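Local coordinates for (R)-S-adenosyl-L-methionine hydrolase (Thermus thermophilus, PDB 2CW5), which catalyses the hydrolysis of S-adenosyl-L-methionine to adenosine and L-methionine, working as a homotrimer and lacking chlorinase and fluorinase activity, at residues Y5-F10 with H38-Q43; V207-T212 with P221-G226; P105-L110 with P150-G155; L168-G173 with I188-R193. One frame throughout, in Å; residues are numbered along the deposited sequence.

Contact 1 (Y5-F10 with H38-Q43)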
loop_
_atom_site.group_PDB
_atom_site.type_symbol
_atom_site.label_atom_id
_atom_site.label_comp_id
_atom_site.label_asym_id
_atom_site.label_seq_id
_atom_site.Cartn_x
_atom_site.Cartn_y
_atom_site.Cartn_z
ATOM N N TYR C 5 1.566 -16.211 -3.557
ATOM C CA TYR C 5 0.998 -15.348 -2.525
ATOM C C TYR C 5 2.191 -14.711 -1.829
ATOM O O TYR C 5 3.121 -15.402 -1.400
ATOM C CB TYR C 5 0.134 -16.171 -1.574
ATOM C CG TYR C 5 -1.192 -16.536 -2.218
ATOM C CD1 TYR C 5 -2.297 -15.685 -2.113
ATOM C CD2 TYR C 5 -1.317 -17.683 -3.003
ATOM C CE1 TYR C 5 -3.495 -15.969 -2.779
ATOM C CE2 TYR C 5 -2.514 -17.977 -3.676
ATOM C CZ TYR C 5 -3.594 -17.112 -3.560
ATOM O OH TYR C 5 -4.768 -17.384 -4.228
ATOM N N PHE C 6 2.140 -13.389 -1.711
ATOM C CA PHE C 6 3.242 -12.599 -1.174
ATOM C C PHE C 6 2.967 -11.814 0.116
ATOM O O PHE C 6 2.014 -11.028 0.202
ATOM C CB PHE C 6 3.689 -11.667 -2.321
ATOM C CG PHE C 6 4.933 -10.871 -2.055
ATOM C CD1 PHE C 6 5.843 -11.245 -1.070
ATOM C CD2 PHE C 6 5.200 -9.733 -2.824
ATOM C CE1 PHE C 6 7.002 -10.498 -0.852
ATOM C CE2 PHE C 6 6.355 -8.977 -2.617
ATOM C CZ PHE C 6 7.257 -9.359 -1.627
ATOM N N LEU C 7 3.805 -12.047 1.122
ATOM C CA LEU C 7 3.697 -11.341 2.390
ATOM C C LEU C 7 5.065 -10.771 2.746
ATOM O O LEU C 7 6.090 -11.393 2.480
ATOM C CB LEU C 7 3.228 -12.281 3.509
ATOM C CG LEU C 7 3.103 -11.653 4.907
ATOM C CD1 LEU C 7 1.970 -12.328 5.685
ATOM C CD2 LEU C 7 4.433 -11.778 5.658
ATOM N N SER C 8 5.087 -9.578 3.327
ATOM C CA SER C 8 6.359 -8.988 3.724
ATOM C C SER C 8 6.134 -7.887 4.739
ATOM O O SER C 8 4.998 -7.567 5.078
ATOM C CB SER C 8 7.072 -8.381 2.514
ATOM O OG SER C 8 6.526 -7.107 2.203
ATOM N N ASP C 9 7.233 -7.321 5.231
ATOM C CA ASP C 9 7.163 -6.199 6.157
ATOM C C ASP C 9 7.851 -5.022 5.457
ATOM O O ASP C 9 8.340 -4.105 6.112
ATOM C CB ASP C 9 7.884 -6.525 7.470
ATOM C CG ASP C 9 9.382 -6.743 7.286
ATOM O OD1 ASP C 9 9.834 -6.868 6.130
ATOM O OD2 ASP C 9 10.107 -6.796 8.305
ATOM N N PHE C 10 7.881 -5.060 4.124
ATOM C CA PHE C 10 8.532 -4.013 3.331
ATOM C C PHE C 10 7.894 -2.631 3.457
ATOM O O PHE C 10 8.548 -1.628 3.196
ATOM C CB PHE C 10 8.591 -4.395 1.844
ATOM C CG PHE C 10 9.458 -5.591 1.544
ATOM C CD1 PHE C 10 10.371 -6.070 2.479
ATOM C CD2 PHE C 10 9.375 -6.224 0.307
ATOM C CE1 PHE C 10 11.193 -7.163 2.185
ATOM C CE2 PHE C 10 10.191 -7.316 0.003
ATOM C CZ PHE C 10 11.101 -7.784 0.944
ATOM N N HIS C 38 1.652 -6.381 3.446
ATOM C CA HIS C 38 2.964 -5.759 3.290
ATOM C C HIS C 38 3.212 -4.623 4.280
ATOM O O HIS C 38 4.349 -4.184 4.460
ATOM C CB HIS C 38 3.141 -5.234 1.854
ATOM C CG HIS C 38 3.219 -6.317 0.823
ATOM N ND1 HIS C 38 4.201 -7.285 0.837
ATOM C CD2 HIS C 38 2.401 -6.626 -0.211
ATOM C CE1 HIS C 38 3.982 -8.145 -0.141
ATOM N NE2 HIS C 38 2.894 -7.769 -0.792
ATOM N N ALA C 39 2.150 -4.146 4.918
ATOM C CA ALA C 39 2.274 -3.059 5.884
ATOM C C ALA C 39 2.380 -3.595 7.311
ATOM O O ALA C 39 1.844 -3.002 8.240
ATOM C CB ALA C 39 1.074 -2.110 5.765
ATOM N N LEU C 40 3.069 -4.720 7.476
ATOM C CA LEU C 40 3.241 -5.330 8.795
ATOM C C LEU C 40 4.399 -4.675 9.538
ATOM O O LEU C 40 5.352 -4.199 8.918
ATOM C CB LEU C 40 3.521 -6.831 8.654
ATOM C CG LEU C 40 2.449 -7.676 7.958
ATOM C CD1 LEU C 40 2.953 -9.102 7.805
ATOM C CD2 LEU C 40 1.154 -7.645 8.760
ATOM N N PRO C 41 4.339 -4.651 10.882
ATOM C CA PRO C 41 5.429 -4.034 11.644
ATOM C C PRO C 41 6.765 -4.671 11.269
ATOM O O PRO C 41 6.891 -5.896 11.217
ATOM C CB PRO C 41 5.034 -4.307 13.095
ATOM C CG PRO C 41 3.534 -4.343 13.037
ATOM C CD PRO C 41 3.282 -5.145 11.781
ATOM N N PRO C 42 7.781 -3.845 10.982
ATOM C CA PRO C 42 9.093 -4.379 10.613
ATOM C C PRO C 42 9.646 -5.380 11.624
ATOM O O PRO C 42 9.558 -5.168 12.834
ATOM C CB PRO C 42 9.950 -3.121 10.500
ATOM C CG PRO C 42 8.964 -2.110 9.995
ATOM C CD PRO C 42 7.764 -2.376 10.877
ATOM N N GLN C 43 10.199 -6.478 11.112
ATOM C CA GLN C 43 10.782 -7.538 11.932
ATOM C C GLN C 43 9.829 -8.256 12.891
ATOM O O GLN C 43 10.265 -9.126 13.642
ATOM C CB GLN C 43 11.960 -6.995 12.749
ATOM C CG GLN C 43 13.114 -6.446 11.928
ATOM C CD GLN C 43 14.332 -6.140 12.785
ATOM O OE1 GLN C 43 14.865 -7.022 13.462
ATOM N NE2 GLN C 43 14.775 -4.885 12.762
HETATM O O HOH W 1 5.959 -2.219 7.105
#
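H38 meets F6 and S8 with its ring. The aromatic pair is T-shaped, with the imidazole edge directed at the face of F6. The planes stand at 68° and the centroids are 4.4 Å apart. H38 CE1 is the atom that touches, above the middle of the phenyl ring. With F6 CG anti to the backbone N (chi1 -173°), F6 CG comes to 3.5 Å from H38 CE1. An alanine in place of F6 would probably open a gap beside H38 CE1 and leave the imidazole edge without its aromatic face.

Polar bonds hold the two ring nitrogens beside CE1. S8 OG and H38 ND1 are 2.7 Å apart, and either may donate. S8 OG also accepts from F10 N at 3.1 Å, which makes an ST turn at the end of strand 4-8. H38 NE2 bonds to D35, so both imidazole nitrogens have partners.

The place is the C-terminal ends of parallel strands 4-8 and 34-37 in the N-terminal domain. D9, in the loop after the first strand, probably binds adenosine, as in relatives. Its OD2 accepts from Q43 N at 2.8 Å through the anti lone pair, nearly straight at 175°. A water donates to both D9 O and L40 O.

Apolar packing joins L7 and L40. L40 CD1 meets L7 CD2 at 3.7 Å, with the two side chains crossing at about a right angle. Helix 45-55 covers L7 through A51 and L52.

Contact 2 (V207-T212 with P221-G226)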
loop_
_atom_site.group_PDB
_atom_site.type_symbol
_atom_site.label_atom_id
_atom_site.label_comp_id
_atom_site.label_asym_id
_atom_site.label_seq_id
_atom_site.Cartn_x
_atom_site.Cartn_y
_atom_site.Cartn_z
ATOM N N VAL C 207 -11.516 -10.116 31.943
ATOM C CA VAL C 207 -12.309 -9.758 30.774
ATOM C C VAL C 207 -13.366 -10.817 30.475
ATOM O O VAL C 207 -13.063 -12.007 30.398
ATOM C CB VAL C 207 -11.397 -9.581 29.540
ATOM C CG1 VAL C 207 -12.225 -9.232 28.313
ATOM C CG2 VAL C 207 -10.361 -8.491 29.818
ATOM N N PRO C 208 -14.630 -10.396 30.314
ATOM C CA PRO C 208 -15.709 -11.341 30.022
ATOM C C PRO C 208 -15.672 -11.847 28.584
ATOM O O PRO C 208 -15.358 -11.101 27.657
ATOM C CB PRO C 208 -16.964 -10.525 30.312
ATOM C CG PRO C 208 -16.553 -9.152 29.886
ATOM C CD PRO C 208 -15.165 -9.033 30.488
ATOM N N VAL C 209 -15.991 -13.123 28.412
ATOM C CA VAL C 209 -16.020 -13.734 27.094
ATOM C C VAL C 209 -17.453 -13.645 26.585
ATOM O O VAL C 209 -18.392 -13.944 27.319
ATOM C CB VAL C 209 -15.596 -15.211 27.158
ATOM C CG1 VAL C 209 -15.658 -15.831 25.775
ATOM C CG2 VAL C 209 -14.193 -15.320 27.733
ATOM N N ARG C 210 -17.617 -13.229 25.335
ATOM C CA ARG C 210 -18.944 -13.096 24.748
ATOM C C ARG C 210 -18.968 -13.532 23.287
ATOM O O ARG C 210 -17.924 -13.773 22.684
ATOM C CB ARG C 210 -19.418 -11.643 24.857
ATOM C CG ARG C 210 -19.743 -11.191 26.275
ATOM C CD ARG C 210 -20.985 -11.899 26.806
ATOM N NE ARG C 210 -21.375 -11.436 28.137
ATOM C CZ ARG C 210 -20.696 -11.689 29.252
ATOM N NH1 ARG C 210 -19.583 -12.407 29.208
ATOM N NH2 ARG C 210 -21.133 -11.224 30.414
ATOM N N ARG C 211 -20.171 -13.638 22.730
ATOM C CA ARG C 211 -20.341 -14.034 21.338
ATOM C C ARG C 211 -20.832 -12.842 20.527
ATOM O O ARG C 211 -20.369 -12.600 19.412
ATOM C CB ARG C 211 -21.348 -15.179 21.219
ATOM C CG ARG C 211 -20.931 -16.462 21.915
ATOM C CD ARG C 211 -21.796 -17.624 21.452
ATOM N NE ARG C 211 -21.373 -18.895 22.030
ATOM C CZ ARG C 211 -21.822 -20.082 21.635
ATOM N NH1 ARG C 211 -22.712 -20.168 20.655
ATOM N NH2 ARG C 211 -21.379 -21.188 22.222
ATOM N N THR C 212 -21.780 -12.105 21.098
ATOM C CA THR C 212 -22.338 -10.929 20.444
ATOM C C THR C 212 -21.927 -9.674 21.207
ATOM O O THR C 212 -21.757 -9.706 22.426
ATOM C CB THR C 212 -23.877 -11.000 20.379
ATOM O OG1 THR C 212 -24.381 -9.827 19.730
ATOM C CG2 THR C 212 -24.468 -11.100 21.779
ATOM N N PRO C 221 -13.505 -3.629 27.330
ATOM C CA PRO C 221 -12.804 -4.801 26.789
ATOM C C PRO C 221 -13.682 -6.053 26.783
ATOM O O PRO C 221 -14.484 -6.263 27.690
ATOM C CB PRO C 221 -11.629 -4.952 27.737
ATOM C CG PRO C 221 -12.277 -4.641 29.055
ATOM C CD PRO C 221 -13.113 -3.404 28.735
ATOM N N VAL C 222 -13.513 -6.891 25.767
ATOM C CA VAL C 222 -14.292 -8.118 25.662
ATOM C C VAL C 222 -13.482 -9.211 24.967
ATOM O O VAL C 222 -12.671 -8.925 24.082
ATOM C CB VAL C 222 -15.600 -7.861 24.874
ATOM C CG1 VAL C 222 -15.272 -7.388 23.466
ATOM C CG2 VAL C 222 -16.453 -9.121 24.844
ATOM N N ALA C 223 -13.697 -10.457 25.379
ATOM C CA ALA C 223 -12.997 -11.597 24.792
ATOM C C ALA C 223 -13.987 -12.430 23.980
ATOM O O ALA C 223 -15.164 -12.532 24.333
ATOM C CB ALA C 223 -12.365 -12.448 25.887
ATOM N N TYR C 224 -13.499 -13.029 22.897
ATOM C CA TYR C 224 -14.338 -13.835 22.014
ATOM C C TYR C 224 -13.449 -14.713 21.144
ATOM O O TYR C 224 -12.250 -14.455 21.020
ATOM C CB TYR C 224 -15.158 -12.908 21.114
ATOM C CG TYR C 224 -14.284 -11.970 20.310
ATOM C CD1 TYR C 224 -13.757 -12.356 19.077
ATOM C CD2 TYR C 224 -13.905 -10.730 20.825
ATOM C CE1 TYR C 224 -12.872 -11.538 18.383
ATOM C CE2 TYR C 224 -13.018 -9.904 20.139
ATOM C CZ TYR C 224 -12.504 -10.314 18.922
ATOM O OH TYR C 224 -11.601 -9.516 18.256
ATOM N N LEU C 225 -14.029 -15.743 20.536
ATOM C CA LEU C 225 -13.244 -16.604 19.663
ATOM C C LEU C 225 -13.148 -15.878 18.327
ATOM O O LEU C 225 -14.163 -15.540 17.719
ATOM C CB LEU C 225 -13.917 -17.965 19.474
ATOM C CG LEU C 225 -13.030 -19.016 18.796
ATOM C CD1 LEU C 225 -11.869 -19.375 19.718
ATOM C CD2 LEU C 225 -13.846 -20.254 18.469
ATOM N N GLY C 226 -11.921 -15.632 17.885
ATOM C CA GLY C 226 -11.699 -14.919 16.642
ATOM C C GLY C 226 -11.900 -15.709 15.364
ATOM O O GLY C 226 -12.110 -16.920 15.380
#
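V209 and A223 form a single beta bridge between the segment continuing strand 205-208 and strand 221-225, in the C-terminal domain. Strands 205-208 and 221-225 are the outermost strands of its seven-stranded antiparallel sheet. Their meeting here brings the two edges together, as expected for the beta barrel of this domain. The short segments run 46° apart, and A223 bonds to P208 and R210 on both sides of V209, as in a parallel bridge.

Two backbone bonds make the bridge, both to A223. Its N donates to P208 O at 2.9 Å. Its O accepts from R210 N at 2.7 Å. A223 O also receives a CA-H...O contact from V209 CA.

The next layer is apolar. The methyl of A223 touches two valines. V207 CG1 comes to 4.0 Å from A223 CB, and V209 CG2 to 3.9 Å. V207 CG1 is anti to the backbone N (chi1 179°), where it also presses on the backbone of V222 and on A223 N. V222 CG2 packs at 3.9 Å against R210 CB, and these two side chains cross at about a right angle.

Further out, V200 of strand 199-202 touches both V207 and A223. The rings of Y224 and F213 pack edge-to-face. Y224 OH makes a weak hydrogen bond to E232, a residue that probably binds S-adenosyl-L-methionine. The R210 chain bends at chi2, and NH1 returns to V209 O at 2.7 Å, reaching it from above the carbonyl plane.

Contact 3 (P105-L110 with P150-G155)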
loop_
_atom_site.group_PDB
_atom_site.type_symbol
_atom_site.label_atom_id
_atom_site.label_comp_id
_atom_site.label_asym_id
_atom_site.label_seq_id
_atom_site.Cartn_x
_atom_site.Cartn_y
_atom_site.Cartn_z
ATOM N N PRO C 105 5.950 -29.255 6.606
ATOM C CA PRO C 105 6.705 -29.571 5.392
ATOM C C PRO C 105 7.345 -30.954 5.403
ATOM O O PRO C 105 7.722 -31.475 6.456
ATOM C CB PRO C 105 7.736 -28.445 5.323
ATOM C CG PRO C 105 7.954 -28.100 6.753
ATOM C CD PRO C 105 6.553 -28.116 7.321
ATOM N N ARG C 106 7.452 -31.541 4.218
ATOM C CA ARG C 106 8.048 -32.861 4.054
ATOM C C ARG C 106 9.500 -32.714 3.604
ATOM O O ARG C 106 10.348 -33.540 3.939
ATOM C CB ARG C 106 7.258 -33.659 3.015
ATOM C CG ARG C 106 5.809 -33.915 3.400
ATOM C CD ARG C 106 5.685 -35.049 4.409
ATOM N NE ARG C 106 6.015 -36.340 3.807
ATOM C CZ ARG C 106 5.961 -37.505 4.446
ATOM N NH1 ARG C 106 5.588 -37.552 5.720
ATOM N NH2 ARG C 106 6.277 -38.626 3.809
ATOM N N ARG C 107 9.780 -31.657 2.845
ATOM C CA ARG C 107 11.132 -31.395 2.354
ATOM C C ARG C 107 11.481 -29.912 2.422
ATOM O O ARG C 107 10.603 -29.059 2.327
ATOM C CB ARG C 107 11.281 -31.879 0.907
ATOM C CG ARG C 107 11.230 -33.388 0.746
ATOM C CD ARG C 107 11.680 -33.801 -0.644
ATOM N NE ARG C 107 10.767 -33.339 -1.683
ATOM C CZ ARG C 107 11.051 -33.358 -2.982
ATOM N NH1 ARG C 107 12.226 -33.813 -3.396
ATOM N NH2 ARG C 107 10.164 -32.921 -3.865
ATOM N N ALA C 108 12.767 -29.615 2.592
ATOM C CA ALA C 108 13.244 -28.235 2.661
ATOM C C ALA C 108 14.521 -28.127 1.838
ATOM O O ALA C 108 15.262 -29.104 1.705
ATOM C CB ALA C 108 13.516 -27.842 4.105
ATOM N N PHE C 109 14.777 -26.939 1.295
ATOM C CA PHE C 109 15.952 -26.707 0.460
ATOM C C PHE C 109 16.601 -25.352 0.721
ATOM O O PHE C 109 15.916 -24.371 1.009
ATOM C CB PHE C 109 15.556 -26.770 -1.018
ATOM C CG PHE C 109 15.011 -28.100 -1.451
ATOM C CD1 PHE C 109 15.849 -29.063 -2.002
ATOM C CD2 PHE C 109 13.661 -28.392 -1.304
ATOM C CE1 PHE C 109 15.347 -30.298 -2.402
ATOM C CE2 PHE C 109 13.151 -29.621 -1.697
ATOM C CZ PHE C 109 13.995 -30.578 -2.248
ATOM N N LEU C 110 17.927 -25.306 0.615
ATOM C CA LEU C 110 18.665 -24.059 0.789
ATOM C C LEU C 110 18.508 -23.309 -0.528
ATOM O O LEU C 110 18.589 -23.915 -1.593
ATOM C CB LEU C 110 20.149 -24.341 1.047
ATOM C CG LEU C 110 20.685 -24.047 2.447
ATOM C CD1 LEU C 110 20.609 -22.549 2.723
ATOM C CD2 LEU C 110 19.885 -24.830 3.475
ATOM N N PRO C 150 11.532 -28.338 -10.536
ATOM C CA PRO C 150 11.924 -29.118 -9.356
ATOM C C PRO C 150 12.607 -28.327 -8.247
ATOM O O PRO C 150 13.480 -27.502 -8.504
ATOM C CB PRO C 150 12.833 -30.192 -9.944
ATOM C CG PRO C 150 13.465 -29.493 -11.096
ATOM C CD PRO C 150 12.284 -28.788 -11.721
ATOM N N PRO C 151 12.217 -28.582 -6.989
ATOM C CA PRO C 151 12.800 -27.883 -5.841
ATOM C C PRO C 151 14.307 -28.082 -5.699
ATOM O O PRO C 151 15.025 -27.156 -5.321
ATOM C CB PRO C 151 12.011 -28.444 -4.658
ATOM C CG PRO C 151 11.648 -29.818 -5.115
ATOM C CD PRO C 151 11.229 -29.581 -6.544
ATOM N N GLU C 152 14.789 -29.285 -6.006
ATOM C CA GLU C 152 16.217 -29.567 -5.906
ATOM C C GLU C 152 17.024 -28.643 -6.812
ATOM O O GLU C 152 18.242 -28.534 -6.675
ATOM C CB GLU C 152 16.514 -31.031 -6.262
ATOM C CG GLU C 152 15.886 -31.516 -7.557
ATOM C CD GLU C 152 14.575 -32.242 -7.330
ATOM O OE1 GLU C 152 13.662 -31.650 -6.719
ATOM O OE2 GLU C 152 14.456 -33.411 -7.765
ATOM N N GLY C 153 16.341 -27.978 -7.738
ATOM C CA GLY C 153 17.022 -27.060 -8.630
ATOM C C GLY C 153 17.327 -25.736 -7.946
ATOM O O GLY C 153 18.019 -24.890 -8.503
ATOM N N LEU C 154 16.816 -25.562 -6.730
ATOM C CA LEU C 154 17.021 -24.331 -5.969
ATOM C C LEU C 154 18.339 -24.293 -5.210
ATOM O O LEU C 154 18.984 -23.247 -5.120
ATOM C CB LEU C 154 15.881 -24.141 -4.972
ATOM C CG LEU C 154 14.485 -23.935 -5.554
ATOM C CD1 LEU C 154 13.449 -24.019 -4.436
ATOM C CD2 LEU C 154 14.429 -22.579 -6.250
ATOM N N GLY C 155 18.722 -25.435 -4.650
ATOM C CA GLY C 155 19.951 -25.524 -3.885
ATOM C C GLY C 155 19.997 -26.856 -3.159
ATOM O O GLY C 155 19.162 -27.718 -3.421
#
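L110 and G155 bring the two backbones closest, with their CA atoms 5.1 Å apart. L110 O takes a CA-H...O contact from G155 CA at 3.1 Å. A side chain on G155 would clash with that oxygen, so glycine suits the close approach. Segment 105-110 enters strand 107-110 through a classic beta bulge, in which R106 and R107 both face L83. Segment 150-155 makes a short 3-10 turn at 151-153.

F109 carries the side-chain contact. One ring face lies against the start of the 3-10 turn. P151 CB is 3.4 Å from F109 CE2, and E152 N sits over the same face, nearer the rim. G155 O is at the ring edge, 3.8 Å from F109 CD1. An alanine at F109 would probably open a gap beside P151 and leave the P151 ring without the aromatic face it packs on. R107 NH2 reaches P151 CG at 3.7 Å. R107 NH1 and E152 OE1 are 4.2 Å apart, too far for a salt bridge, though the charges probably attract weakly.

The contact ties a strand of the mixed sheet to the loop between helix 133-147 and the edge strand 157-158. A108 pairs with V158, and F109 with A81 on the neighbouring strand 79-83. L154 is buried against A141, H144 and L145 of helix 133-147.

Contact 4 (L168-G173 with I188-R193)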
loop_
_atom_site.group_PDB
_atom_site.type_symbol
_atom_site.label_atom_id
_atom_site.label_comp_id
_atom_site.label_asym_id
_atom_site.label_seq_id
_atom_site.Cartn_x
_atom_site.Cartn_y
_atom_site.Cartn_z
ATOM N N LEU C 168 5.758 -21.033 19.893
ATOM C CA LEU C 168 4.334 -20.722 19.936
ATOM C C LEU C 168 3.515 -22.001 20.028
ATOM O O LEU C 168 3.597 -22.865 19.158
ATOM C CB LEU C 168 3.928 -19.951 18.678
ATOM C CG LEU C 168 4.750 -18.700 18.359
ATOM C CD1 LEU C 168 4.336 -18.147 16.998
ATOM C CD2 LEU C 168 4.551 -17.664 19.451
ATOM N N ALA C 169 2.724 -22.124 21.085
ATOM C CA ALA C 169 1.905 -23.311 21.258
ATOM C C ALA C 169 0.442 -22.937 21.433
ATOM O O ALA C 169 0.087 -22.208 22.358
ATOM C CB ALA C 169 2.386 -24.101 22.469
ATOM N N LEU C 170 -0.407 -23.420 20.534
ATOM C CA LEU C 170 -1.835 -23.146 20.652
ATOM C C LEU C 170 -2.332 -24.176 21.655
ATOM O O LEU C 170 -1.849 -25.310 21.677
ATOM C CB LEU C 170 -2.529 -23.322 19.300
ATOM C CG LEU C 170 -1.876 -22.517 18.173
ATOM C CD1 LEU C 170 -2.661 -22.721 16.885
ATOM C CD2 LEU C 170 -1.822 -21.028 18.554
ATOM N N THR C 171 -3.288 -23.799 22.493
ATOM C CA THR C 171 -3.764 -24.740 23.501
ATOM C C THR C 171 -5.166 -24.452 23.999
ATOM O O THR C 171 -5.641 -23.320 23.938
ATOM C CB THR C 171 -2.793 -24.763 24.716
ATOM O OG1 THR C 171 -3.427 -25.384 25.839
ATOM C CG2 THR C 171 -2.384 -23.350 25.096
ATOM N N GLU C 172 -5.827 -25.493 24.498
ATOM C CA GLU C 172 -7.170 -25.344 25.029
ATOM C C GLU C 172 -7.079 -24.556 26.331
ATOM O O GLU C 172 -8.068 -23.998 26.808
ATOM C CB GLU C 172 -7.794 -26.716 25.290
ATOM C CG GLU C 172 -9.235 -26.644 25.759
ATOM C CD GLU C 172 -9.854 -28.012 25.931
ATOM O OE1 GLU C 172 -9.313 -28.812 26.723
ATOM O OE2 GLU C 172 -10.877 -28.284 25.270
ATOM N N GLY C 173 -5.882 -24.515 26.905
ATOM C CA GLY C 173 -5.688 -23.772 28.138
ATOM C C GLY C 173 -5.594 -24.621 29.390
ATOM O O GLY C 173 -5.226 -25.794 29.320
ATOM N N ILE C 188 -4.360 -11.000 20.027
ATOM C CA ILE C 188 -4.597 -12.369 19.589
ATOM C C ILE C 188 -3.871 -13.257 20.595
ATOM O O ILE C 188 -2.687 -13.042 20.863
ATOM C CB ILE C 188 -3.988 -12.634 18.190
ATOM C CG1 ILE C 188 -4.458 -11.567 17.195
ATOM C CG2 ILE C 188 -4.359 -14.034 17.725
ATOM C CD1 ILE C 188 -5.963 -11.529 16.967
ATOM N N THR C 189 -4.565 -14.245 21.155
ATOM C CA THR C 189 -3.941 -15.132 22.127
ATOM C C THR C 189 -3.739 -16.514 21.525
ATOM O O THR C 189 -4.182 -16.783 20.407
ATOM C CB THR C 189 -4.789 -15.280 23.410
ATOM O OG1 THR C 189 -5.890 -16.161 23.161
ATOM C CG2 THR C 189 -5.320 -13.911 23.862
ATOM N N THR C 190 -3.064 -17.377 22.273
ATOM C CA THR C 190 -2.788 -18.739 21.831
ATOM C C THR C 190 -3.877 -19.709 22.293
ATOM O O THR C 190 -3.782 -20.915 22.061
ATOM C CB THR C 190 -1.426 -19.227 22.380
ATOM O OG1 THR C 190 -1.412 -19.090 23.809
ATOM C CG2 THR C 190 -0.285 -18.417 21.784
ATOM N N LEU C 191 -4.908 -19.186 22.952
ATOM C CA LEU C 191 -6.001 -20.025 23.443
ATOM C C LEU C 191 -6.960 -20.449 22.333
ATOM O O LEU C 191 -7.379 -19.629 21.519
ATOM C CB LEU C 191 -6.779 -19.294 24.540
ATOM C CG LEU C 191 -6.035 -19.105 25.860
ATOM C CD1 LEU C 191 -6.917 -18.342 26.834
ATOM C CD2 LEU C 191 -5.661 -20.469 26.436
ATOM N N LEU C 192 -7.312 -21.733 22.319
ATOM C CA LEU C 192 -8.218 -22.276 21.307
ATOM C C LEU C 192 -9.686 -22.270 21.717
ATOM O O LEU C 192 -10.565 -22.534 20.896
ATOM C CB LEU C 192 -7.797 -23.701 20.950
ATOM C CG LEU C 192 -6.467 -23.762 20.201
ATOM C CD1 LEU C 192 -5.951 -25.194 20.176
ATOM C CD2 LEU C 192 -6.659 -23.212 18.785
ATOM N N ARG C 193 -9.966 -21.982 22.981
ATOM C CA ARG C 193 -11.355 -21.954 23.399
ATOM C C ARG C 193 -11.710 -20.680 24.154
ATOM O O ARG C 193 -10.866 -20.069 24.811
ATOM C CB ARG C 193 -11.694 -23.187 24.243
ATOM C CG ARG C 193 -11.392 -23.062 25.719
ATOM C CD ARG C 193 -12.281 -24.012 26.507
ATOM N NE ARG C 193 -12.235 -23.750 27.942
ATOM C CZ ARG C 193 -13.050 -24.313 28.828
ATOM N NH1 ARG C 193 -13.979 -25.172 28.425
ATOM N NH2 ARG C 193 -12.939 -24.017 30.118
HETATM O O HOH W 2 0.413 -20.804 24.655
#
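T171 and L191 form a single beta bridge between the loop before strand 175-181 and the turn after strand 187-189. It lies at the entry to the antiparallel sheet of the C-terminal domain.

Two backbone bonds build the bridge. T171 N donates to T190 O at 3.0 Å. L192 N donates to T171 O at 2.8 Å. CA-H...O contacts from L170 CA to T190 O and from L191 CA to T171 O reinforce them.

Each segment also has an ST turn. T171 OG1 accepts from G173 N, and T189 OG1 from L191 N. T189 OG1 has a second bond, to L231 of strand 231-235.

Apolar contacts flank the bridge. L192 CD1 approaches L170 CB at 4.0 Å. L191 CD2 packs at 3.7 Å on G173 CA, where a CB would be tight. L170 also touches F53 of helix 45-55, linking this loop to the N-terminal domain. E172 O lies 3.6 Å from R193 CG, and E172 CG is 4.1 Å from R193 CD; the charged ends do not meet.

T190 OG1 is held by E177 N. A water lies 2.6 Å from T190 OG1 and donates to A169 O at 2.7 Å.

Contacts 1 and 3 belong to the mixed sheet of the N-terminal domain, their centres about 24 Å apart. Contacts 2 and 4 belong to the antiparallel sheet of the C-terminal domain. These two touch directly: L225 CD1 packs on L192 O at 3.6 Å. Contact 1 holds D9, which probably binds adenosine, and the side chain of Q43 is about 6 Å from that of D70, probably important for activity. P42 also packs on F184 of the third subunit. Contact 2 reaches E232 through Y224, whereas L191 of contact 4 is about 9 Å from it, side chain to side chain. Contacts 2 and 3 are farthest apart, about 43 Å between centres.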